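Long-range contacts in phenylalanine hydroxylase (Colwellia psychrerythraea, PDB 2V27), which probably hydroxylates L-phenylalanine to L-tyrosine with molecular oxygen and tetrahydrobiopterin at a mononuclear iron site: residues G169-P174 against Y225-V230; S134-Y139 against S231-I236; V210-Y215 against G255-K260. All coordinates share one frame; numbering follows the deposited sequence.

Overall arrangement
Contacts 1 and 2 lie side by side, their centres about 13 Å apart, while the centre of contact 3 lies about 20 Å from that of contact 1 and about 24 Å from that of contact 2, remote from the iron. Along the chain contact 1 is nested within the loop that contact 2 closes, and contact 3 alternates with both. Strand 223-227 is the common element: it pairs with strand 170-173 in contact 1, runs on toward helix 233-237 of contact 2, and through Tyr225 touches Val210 and Thr213 of contact 3. Leu227 meets Leu233 where the first two join. The sheet is thus tied to helices of the catalytic domain near the iron ligands His127 and Glu167.

Contact 1: G169-P174 against Y225-V230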
loop_
_atom_site.group_PDB
_atom_site.type_symbol
_atom_site.label_atom_id
_atom_site.label_comp_id
_atom_site.label_asym_id
_atom_site.label_seq_id
_atom_site.Cartn_x
_atom_site.Cartn_y
_atom_site.Cartn_z
ATOM N N GLY B 169 12.541 -10.591 -7.413
ATOM C CA GLY B 169 13.953 -10.864 -7.145
ATOM C C GLY B 169 14.917 -9.790 -7.607
ATOM O O GLY B 169 14.757 -9.211 -8.676
ATOM N N LEU B 170 15.908 -9.551 -6.759
ATOM C CA LEU B 170 16.990 -8.654 -7.091
ATOM C C LEU B 170 18.319 -9.391 -7.050
ATOM O O LEU B 170 18.421 -10.493 -6.475
ATOM C CB LEU B 170 17.065 -7.485 -6.081
ATOM C CG LEU B 170 15.787 -6.646 -5.916
ATOM C CD1 LEU B 170 16.070 -5.483 -4.929
ATOM C CD2 LEU B 170 15.338 -6.081 -7.265
ATOM N N LEU B 171 19.328 -8.767 -7.654
ATOM C CA LEU B 171 20.722 -9.275 -7.514
ATOM C C LEU B 171 21.612 -8.222 -6.856
ATOM O O LEU B 171 21.519 -7.027 -7.183
ATOM C CB LEU B 171 21.366 -9.634 -8.854
ATOM C CG LEU B 171 20.611 -10.518 -9.847
ATOM C CD1 LEU B 171 21.534 -10.705 -11.066
ATOM C CD2 LEU B 171 20.322 -11.830 -9.195
ATOM N N ASP B 172 22.499 -8.713 -5.988
ATOM C CA ASP B 172 23.577 -7.881 -5.430
ATOM C C ASP B 172 24.896 -8.258 -6.132
ATOM O O ASP B 172 25.515 -9.297 -5.857
ATOM C CB ASP B 172 23.639 -8.166 -3.926
ATOM C CG ASP B 172 24.721 -7.373 -3.199
ATOM O OD1 ASP B 172 25.241 -6.397 -3.779
ATOM O OD2 ASP B 172 25.002 -7.739 -2.026
ATOM N N THR B 173 25.265 -7.415 -7.072
ATOM C CA THR B 173 26.392 -7.686 -7.971
ATOM C C THR B 173 27.568 -6.765 -7.699
ATOM O O THR B 173 27.385 -5.686 -7.148
ATOM C CB THR B 173 25.996 -7.598 -9.491
ATOM O OG1 THR B 173 26.066 -6.228 -9.970
ATOM C CG2 THR B 173 24.547 -8.219 -9.748
ATOM N N PRO B 174 28.767 -7.180 -8.141
ATOM C CA PRO B 174 29.926 -6.273 -7.994
ATOM C C PRO B 174 29.760 -4.951 -8.763
ATOM O O PRO B 174 30.475 -3.986 -8.485
ATOM C CB PRO B 174 31.104 -7.090 -8.556
ATOM C CG PRO B 174 30.631 -8.501 -8.583
ATOM C CD PRO B 174 29.141 -8.461 -8.761
ATOM N N TYR B 225 14.570 -9.682 -1.497
ATOM C CA TYR B 225 15.690 -10.634 -1.318
ATOM C C TYR B 225 16.610 -10.649 -2.531
ATOM O O TYR B 225 16.181 -10.611 -3.672
ATOM C CB TYR B 225 15.197 -12.038 -0.993
ATOM C CG TYR B 225 14.583 -12.064 0.376
ATOM C CD1 TYR B 225 13.192 -11.932 0.535
ATOM C CD2 TYR B 225 15.383 -12.233 1.521
ATOM C CE1 TYR B 225 12.607 -11.958 1.832
ATOM C CE2 TYR B 225 14.825 -12.271 2.804
ATOM C CZ TYR B 225 13.435 -12.131 2.978
ATOM O OH TYR B 225 12.862 -12.141 4.256
ATOM N N MET B 226 17.909 -10.686 -2.247
ATOM C CA MET B 226 18.928 -10.597 -3.281
ATOM C C MET B 226 19.749 -11.872 -3.433
ATOM O O MET B 226 20.359 -12.339 -2.460
ATOM C CB MET B 226 19.874 -9.458 -2.962
ATOM C CG MET B 226 19.167 -8.102 -2.706
ATOM S SD MET B 226 20.399 -6.775 -2.435
ATOM C CE MET B 226 20.982 -7.211 -0.811
ATOM N N LEU B 227 19.790 -12.405 -4.653
ATOM C CA LEU B 227 20.829 -13.372 -5.032
ATOM C C LEU B 227 22.083 -12.594 -5.431
ATOM O O LEU B 227 22.074 -11.377 -5.454
ATOM C CB LEU B 227 20.350 -14.228 -6.226
ATOM C CG LEU B 227 18.974 -14.920 -6.122
ATOM C CD1 LEU B 227 18.643 -15.556 -7.512
ATOM C CD2 LEU B 227 18.929 -15.974 -5.046
ATOM N N THR B 228 23.156 -13.293 -5.787
ATOM C CA THR B 228 24.308 -12.615 -6.394
ATOM C C THR B 228 24.378 -12.794 -7.915
ATOM O O THR B 228 25.075 -12.035 -8.615
ATOM C CB THR B 228 25.615 -13.140 -5.817
ATOM O OG1 THR B 228 25.784 -14.511 -6.212
ATOM C CG2 THR B 228 25.647 -12.965 -4.281
ATOM N N LYS B 229 23.704 -13.828 -8.427
ATOM C CA LYS B 229 23.634 -14.113 -9.873
ATOM C C LYS B 229 22.390 -14.982 -10.057
ATOM O O LYS B 229 21.997 -15.674 -9.111
ATOM C CB LYS B 229 24.886 -14.882 -10.376
ATOM C CG LYS B 229 25.305 -16.037 -9.530
ATOM C CD LYS B 229 26.635 -16.722 -9.982
ATOM C CE LYS B 229 26.890 -18.066 -9.188
ATOM N NZ LYS B 229 25.756 -19.157 -8.920
ATOM N N VAL B 230 21.796 -14.946 -11.242
ATOM C CA VAL B 230 20.622 -15.803 -11.522
ATOM C C VAL B 230 20.955 -17.282 -11.320
ATOM O O VAL B 230 20.094 -18.052 -10.886
ATOM C CB VAL B 230 20.116 -15.489 -12.942
ATOM C CG1 VAL B 230 19.017 -16.493 -13.367
ATOM C CG2 VAL B 230 19.565 -14.082 -12.986
#
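Leu171 and Leu227 project side by side from the same face of the sheet, their side chains crossing obliquely, with CD2 of Leu171 lying 3.8 Å from CB of Leu227. That same CD2 also reaches the backbone of Lys229, where the chain has left the strand. With CG beside the backbone N (chi1 -49°), Leu171 carries its branch point toward strand 223-227. On the other face Leu170 and Met226 meet nearer the backbone, CB of Leu170 being 4.0 Å from CG of Met226. The unbranched thioether then runs on past Asp172, whose CB lies 3.8 Å from SD. Strands 170-173 and 223-227 are the parallel central pair of a four-stranded mixed sheet in the catalytic domain, just beyond the iron ligand Glu167. Three backbone hydrogen bonds link them: Leu170 N to Tyr225 O, Leu227 N to Leu170 O, and Asp172 N to Leu227 O at 2.8 Å. Beside these, CA of Met226 makes a CA-H...O contact with Leu170 O. Leu171 and Leu227 are buried against Tyr180, which suits leucine, and Leu170 is buried as well; flexible Met226 and acidic Asp172 are more accessible to solvent. CB of Tyr225 points away from the 169-174 segment, and its OH hydrogen-bonds to Thr213 OG1.

Contact 2: S134-Y139 against S231-I236; sequences SSFANY and SDLDEI
Ser135 and Ser231 bring the two backbones to 5.2 Å between their CA atoms, and four residues on in the first segment and two in the second, Tyr139 and Leu233 are 6.2 Å apart by the same measure. This is helix-to-helix packing in the catalytic domain of the aromatic amino acid hydroxylases: the first turn of helix 134-147 lies against the start of helix 233-237. Leu233 is the main apolar side chain between them. Its CD2 sits over the centre of the Tyr139 ring, 3.7 Å from the centroid and only 2° off the ring normal, a CH-pi contact in which the two side chains cross at about a right angle. With CG anti to the backbone N (chi1 167°), the tyrosine ring is carried out toward Leu233, and its OH bonds to Thr165 on helix 152-167. Ile236 CG2 comes to the ring's edge, in its plane, 3.6 Å from CE1. The other leucine branch, CD1, approaches CD1 of Phe136, whose side chain runs alongside that of Leu233 and lies near the iron ligand His127. A leucine suits this place, since its two methyls can serve two aromatic rings. Toward the more accessible side small Ser135 permits the close backbone approach, and its OG donates to Asp234 OD1 at 2.8 Å, on the syn side and 19° out of the carboxylate plane.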
loop_
_atom_site.group_PDB
_atom_site.type_symbol
_atom_site.label_atom_id
_atom_site.label_comp_id
_atom_site.label_asym_id
_atom_site.label_seq_id
_atom_site.Cartn_x
_atom_site.Cartn_y
_atom_site.Cartn_z
ATOM N N SER B 134 19.034 -20.930 -18.863
ATOM C CA SER B 134 18.868 -22.300 -18.361
ATOM C C SER B 134 18.634 -22.360 -16.866
ATOM O O SER B 134 17.772 -23.099 -16.414
ATOM C CB SER B 134 20.104 -23.123 -18.710
ATOM O OG SER B 134 20.202 -23.204 -20.112
ATOM N N SER B 135 19.402 -21.595 -16.104
ATOM C CA SER B 135 19.190 -21.581 -14.622
ATOM C C SER B 135 17.782 -21.099 -14.243
ATOM O O SER B 135 17.081 -21.729 -13.407
ATOM C CB SER B 135 20.202 -20.714 -13.929
ATOM O OG SER B 135 21.460 -21.362 -13.904
ATOM N N PHE B 136 17.332 -20.015 -14.865
ATOM C CA PHE B 136 16.032 -19.434 -14.494
ATOM C C PHE B 136 14.902 -20.385 -14.960
ATOM O O PHE B 136 13.948 -20.659 -14.230
ATOM C CB PHE B 136 15.910 -18.051 -15.122
ATOM C CG PHE B 136 14.588 -17.322 -14.800
ATOM C CD1 PHE B 136 14.534 -16.390 -13.756
ATOM C CD2 PHE B 136 13.387 -17.597 -15.527
ATOM C CE1 PHE B 136 13.324 -15.678 -13.489
ATOM C CE2 PHE B 136 12.212 -16.883 -15.275
ATOM C CZ PHE B 136 12.169 -15.945 -14.233
ATOM N N ALA B 137 14.981 -20.853 -16.217
ATOM C CA ALA B 137 14.005 -21.825 -16.763
ATOM C C ALA B 137 13.914 -23.116 -15.921
ATOM O O ALA B 137 12.812 -23.582 -15.579
ATOM C CB ALA B 137 14.348 -22.149 -18.251
ATOM N N ASN B 138 15.067 -23.691 -15.586
ATOM C CA ASN B 138 15.062 -24.962 -14.831
ATOM C C ASN B 138 14.467 -24.732 -13.447
ATOM O O ASN B 138 13.770 -25.587 -12.928
ATOM C CB ASN B 138 16.439 -25.617 -14.732
ATOM C CG ASN B 138 16.973 -26.083 -16.070
ATOM O OD1 ASN B 138 16.218 -26.308 -17.036
ATOM N ND2 ASN B 138 18.293 -26.191 -16.137
ATOM N N TYR B 139 14.749 -23.595 -12.828
ATOM C CA TYR B 139 14.186 -23.272 -11.515
ATOM C C TYR B 139 12.648 -23.152 -11.623
ATOM O O TYR B 139 11.920 -23.678 -10.767
ATOM C CB TYR B 139 14.848 -21.990 -10.978
ATOM C CG TYR B 139 14.132 -21.394 -9.784
ATOM C CD1 TYR B 139 14.308 -21.947 -8.512
ATOM C CD2 TYR B 139 13.275 -20.296 -9.936
ATOM C CE1 TYR B 139 13.665 -21.441 -7.413
ATOM C CE2 TYR B 139 12.601 -19.761 -8.841
ATOM C CZ TYR B 139 12.774 -20.334 -7.592
ATOM O OH TYR B 139 12.150 -19.721 -6.498
ATOM N N SER B 231 22.200 -17.688 -11.611
ATOM C CA SER B 231 22.498 -19.103 -11.451
ATOM C C SER B 231 22.507 -19.522 -9.973
ATOM O O SER B 231 22.510 -20.733 -9.690
ATOM C CB SER B 231 23.794 -19.474 -12.133
ATOM O OG SER B 231 24.854 -18.767 -11.540
ATOM N N ASP B 232 22.383 -18.562 -9.038
ATOM C CA ASP B 232 22.124 -18.960 -7.633
ATOM C C ASP B 232 20.812 -19.746 -7.437
ATOM O O ASP B 232 20.639 -20.501 -6.458
ATOM C CB ASP B 232 22.192 -17.768 -6.650
ATOM C CG ASP B 232 23.614 -17.137 -6.554
ATOM O OD1 ASP B 232 24.600 -17.775 -6.978
ATOM O OD2 ASP B 232 23.739 -15.992 -6.052
ATOM N N LEU B 233 19.895 -19.599 -8.381
ATOM C CA LEU B 233 18.660 -20.397 -8.319
ATOM C C LEU B 233 18.939 -21.902 -8.444
ATOM O O LEU B 233 18.095 -22.711 -8.058
ATOM C CB LEU B 233 17.651 -19.954 -9.404
ATOM C CG LEU B 233 17.099 -18.522 -9.290
ATOM C CD1 LEU B 233 16.393 -18.096 -10.621
ATOM C CD2 LEU B 233 16.204 -18.410 -8.083
ATOM N N ASP B 234 20.066 -22.269 -9.043
ATOM C CA ASP B 234 20.435 -23.703 -9.099
ATOM C C ASP B 234 20.343 -24.412 -7.752
ATOM O O ASP B 234 19.870 -25.549 -7.695
ATOM C CB ASP B 234 21.818 -23.919 -9.681
ATOM C CG ASP B 234 21.948 -23.448 -11.102
ATOM O OD1 ASP B 234 20.929 -23.106 -11.777
ATOM O OD2 ASP B 234 23.121 -23.385 -11.545
ATOM N N GLU B 235 20.761 -23.747 -6.674
ATOM C CA GLU B 235 20.671 -24.360 -5.317
ATOM C C GLU B 235 19.254 -24.776 -4.901
ATOM O O GLU B 235 19.033 -25.863 -4.317
ATOM C CB GLU B 235 21.296 -23.467 -4.235
ATOM C CG GLU B 235 21.286 -24.119 -2.836
ATOM C CD GLU B 235 21.544 -23.133 -1.686
ATOM O OE1 GLU B 235 21.900 -21.970 -1.974
ATOM O OE2 GLU B 235 21.372 -23.519 -0.492
ATOM N N ILE B 236 18.274 -23.932 -5.211
ATOM C CA ILE B 236 16.875 -24.261 -4.912
ATOM C C ILE B 236 16.318 -25.317 -5.898
ATOM O O ILE B 236 15.582 -26.230 -5.533
ATOM C CB ILE B 236 15.974 -22.972 -4.947
ATOM C CG1 ILE B 236 16.606 -21.784 -4.185
ATOM C CG2 ILE B 236 14.584 -23.269 -4.416
ATOM C CD1 ILE B 236 17.301 -22.117 -2.834
#

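Contact 3: V210-Y215 against G255-K260; sequences VLRTPY and GLHEAK
Arg212 and His257 join the turn after helix 207-211 to the irregular segment that links helices 241-254 and 261-265, a loop-to-loop contact away from the iron site. The backbones meet first, His257 N donating to Arg212 O at 2.8 Å. From there the arginine side chain can be followed outward. Its CB lies 3.6 Å from His257 CD2, and CG and CD both pass near Gly255 O. The chain bends at chi3 (72°), and the guanidinium then grips Gly255 O side-on with two nitrogens, NE at 2.7 Å and NH2 at 2.9 Å. The NE bond runs nearly along the carbonyl axis, while NH2 stands 37° out of the carbonyl plane. NH1 lies over one face of the imidazole, offset toward its rim and 3.1 Å from CE1, with the two planes 48° apart. An alanine in place of Arg212 removes both these donors to Gly255 O and the NH1 contact of the His257 ring, and would probably leave the loop at Gly255 less firmly held. Gly255 suits the helix exit because its positive phi favours glycine, and His257 is also held by Asp209, which bonds to NE2. Farther along, Pro214 sets its rigid ring against Ala259, CG to CB 4.0 Å. A water bridges the arginine and histidine side chains, accepting from Arg212 NH2 and lying 3.1 Å from His257 ND1.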
loop_
_atom_site.group_PDB
_atom_site.type_symbol
_atom_site.label_atom_id
_atom_site.label_comp_id
_atom_site.label_asym_id
_atom_site.label_seq_id
_atom_site.Cartn_x
_atom_site.Cartn_y
_atom_site.Cartn_z
ATOM N N VAL B 210 12.839 -16.268 3.520
ATOM C CA VAL B 210 11.860 -15.969 2.455
ATOM C C VAL B 210 10.551 -16.679 2.772
ATOM O O VAL B 210 9.503 -16.044 2.770
ATOM C CB VAL B 210 12.386 -16.426 1.078
ATOM C CG1 VAL B 210 11.217 -16.492 -0.009
ATOM C CG2 VAL B 210 13.475 -15.551 0.624
ATOM N N LEU B 211 10.585 -17.977 3.115
ATOM C CA LEU B 211 9.346 -18.704 3.409
ATOM C C LEU B 211 8.557 -18.118 4.630
ATOM O O LEU B 211 7.356 -18.322 4.758
ATOM C CB LEU B 211 9.674 -20.187 3.682
ATOM C CG LEU B 211 10.108 -20.989 2.441
ATOM C CD1 LEU B 211 10.662 -22.328 2.868
ATOM C CD2 LEU B 211 8.969 -21.156 1.404
ATOM N N ARG B 212 9.301 -17.441 5.514
ATOM C CA ARG B 212 8.711 -16.838 6.727
ATOM C C ARG B 212 8.233 -15.386 6.551
ATOM O O ARG B 212 7.758 -14.789 7.514
ATOM C CB ARG B 212 9.729 -16.869 7.853
ATOM C CG ARG B 212 9.913 -18.347 8.363
ATOM C CD ARG B 212 10.976 -18.420 9.475
ATOM N NE ARG B 212 10.401 -17.829 10.663
ATOM C CZ ARG B 212 10.884 -16.785 11.334
ATOM N NH1 ARG B 212 12.052 -16.184 11.007
ATOM N NH2 ARG B 212 10.159 -16.327 12.350
ATOM N N THR B 213 8.369 -14.794 5.361
ATOM C CA THR B 213 8.105 -13.341 5.226
ATOM C C THR B 213 6.655 -13.053 4.758
ATOM O O THR B 213 6.308 -13.372 3.620
ATOM C CB THR B 213 9.114 -12.728 4.212
ATOM O OG1 THR B 213 10.467 -12.923 4.668
ATOM C CG2 THR B 213 8.858 -11.199 4.095
ATOM N N PRO B 214 5.830 -12.416 5.589
ATOM C CA PRO B 214 4.459 -12.046 5.121
ATOM C C PRO B 214 4.604 -11.000 4.037
ATOM O O PRO B 214 5.569 -10.179 4.043
ATOM C CB PRO B 214 3.821 -11.333 6.329
ATOM C CG PRO B 214 4.858 -11.217 7.327
ATOM C CD PRO B 214 6.111 -12.004 6.980
ATOM N N TYR B 215 3.696 -11.007 3.080
ATOM C CA TYR B 215 3.763 -9.951 2.043
ATOM C C TYR B 215 2.341 -9.679 1.552
ATOM O O TYR B 215 1.393 -10.455 1.784
ATOM C CB TYR B 215 4.621 -10.404 0.839
ATOM C CG TYR B 215 4.039 -11.515 0.039
ATOM C CD1 TYR B 215 3.443 -11.282 -1.206
ATOM C CD2 TYR B 215 4.111 -12.836 0.521
ATOM C CE1 TYR B 215 2.896 -12.346 -1.950
ATOM C CE2 TYR B 215 3.575 -13.895 -0.201
ATOM C CZ TYR B 215 2.979 -13.647 -1.417
ATOM O OH TYR B 215 2.412 -14.658 -2.173
ATOM N N GLY B 255 7.143 -20.111 12.920
ATOM C CA GLY B 255 6.095 -19.109 12.651
ATOM C C GLY B 255 6.608 -18.021 11.700
ATOM O O GLY B 255 7.809 -17.861 11.480
ATOM N N LEU B 256 5.668 -17.281 11.138
ATOM C CA LEU B 256 6.031 -16.181 10.260
ATOM C C LEU B 256 6.828 -15.137 10.996
ATOM O O LEU B 256 6.599 -14.891 12.177
ATOM C CB LEU B 256 4.794 -15.531 9.664
ATOM C CG LEU B 256 3.934 -16.373 8.717
ATOM C CD1 LEU B 256 2.689 -15.579 8.274
ATOM C CD2 LEU B 256 4.725 -16.858 7.509
ATOM N N HIS B 257 7.725 -14.466 10.284
ATOM C CA HIS B 257 8.346 -13.236 10.765
ATOM C C HIS B 257 7.241 -12.256 11.138
ATOM O O HIS B 257 6.147 -12.244 10.530
ATOM C CB HIS B 257 9.118 -12.538 9.636
ATOM C CG HIS B 257 10.511 -13.025 9.400
ATOM N ND1 HIS B 257 11.493 -12.898 10.363
ATOM C CD2 HIS B 257 11.122 -13.525 8.284
ATOM C CE1 HIS B 257 12.640 -13.334 9.862
ATOM N NE2 HIS B 257 12.439 -13.736 8.615
ATOM N N GLU B 258 7.528 -11.388 12.121
ATOM C CA GLU B 258 6.568 -10.293 12.394
ATOM C C GLU B 258 6.481 -9.454 11.114
ATOM O O GLU B 258 7.504 -9.208 10.480
ATOM C CB GLU B 258 7.066 -9.401 13.518
ATOM C CG GLU B 258 6.011 -8.382 13.918
ATOM C CD GLU B 258 6.491 -7.458 15.027
ATOM O OE1 GLU B 258 7.561 -7.698 15.621
ATOM O OE2 GLU B 258 5.784 -6.474 15.298
ATOM N N ALA B 259 5.266 -9.090 10.771
ATOM C CA ALA B 259 5.021 -8.231 9.582
ATOM C C ALA B 259 5.640 -6.846 9.762
ATOM O O ALA B 259 5.635 -6.280 10.881
ATOM C CB ALA B 259 3.572 -8.083 9.364
ATOM N N LYS B 260 6.156 -6.265 8.670
ATOM C CA LYS B 260 6.506 -4.861 8.694
ATOM C C LYS B 260 5.230 -4.031 8.798
ATOM O O LYS B 260 4.170 -4.486 8.415
ATOM C CB LYS B 260 7.320 -4.460 7.484
ATOM C CG LYS B 260 8.567 -5.302 7.275
ATOM C CD LYS B 260 9.639 -4.799 8.190
ATOM C CE LYS B 260 11.017 -5.001 7.518
ATOM N NZ LYS B 260 12.074 -4.061 8.015
HETATM O O HOH W 1 11.459 -13.564 13.432
HETATM O O HOH W 2 6.624 -7.979 6.342
#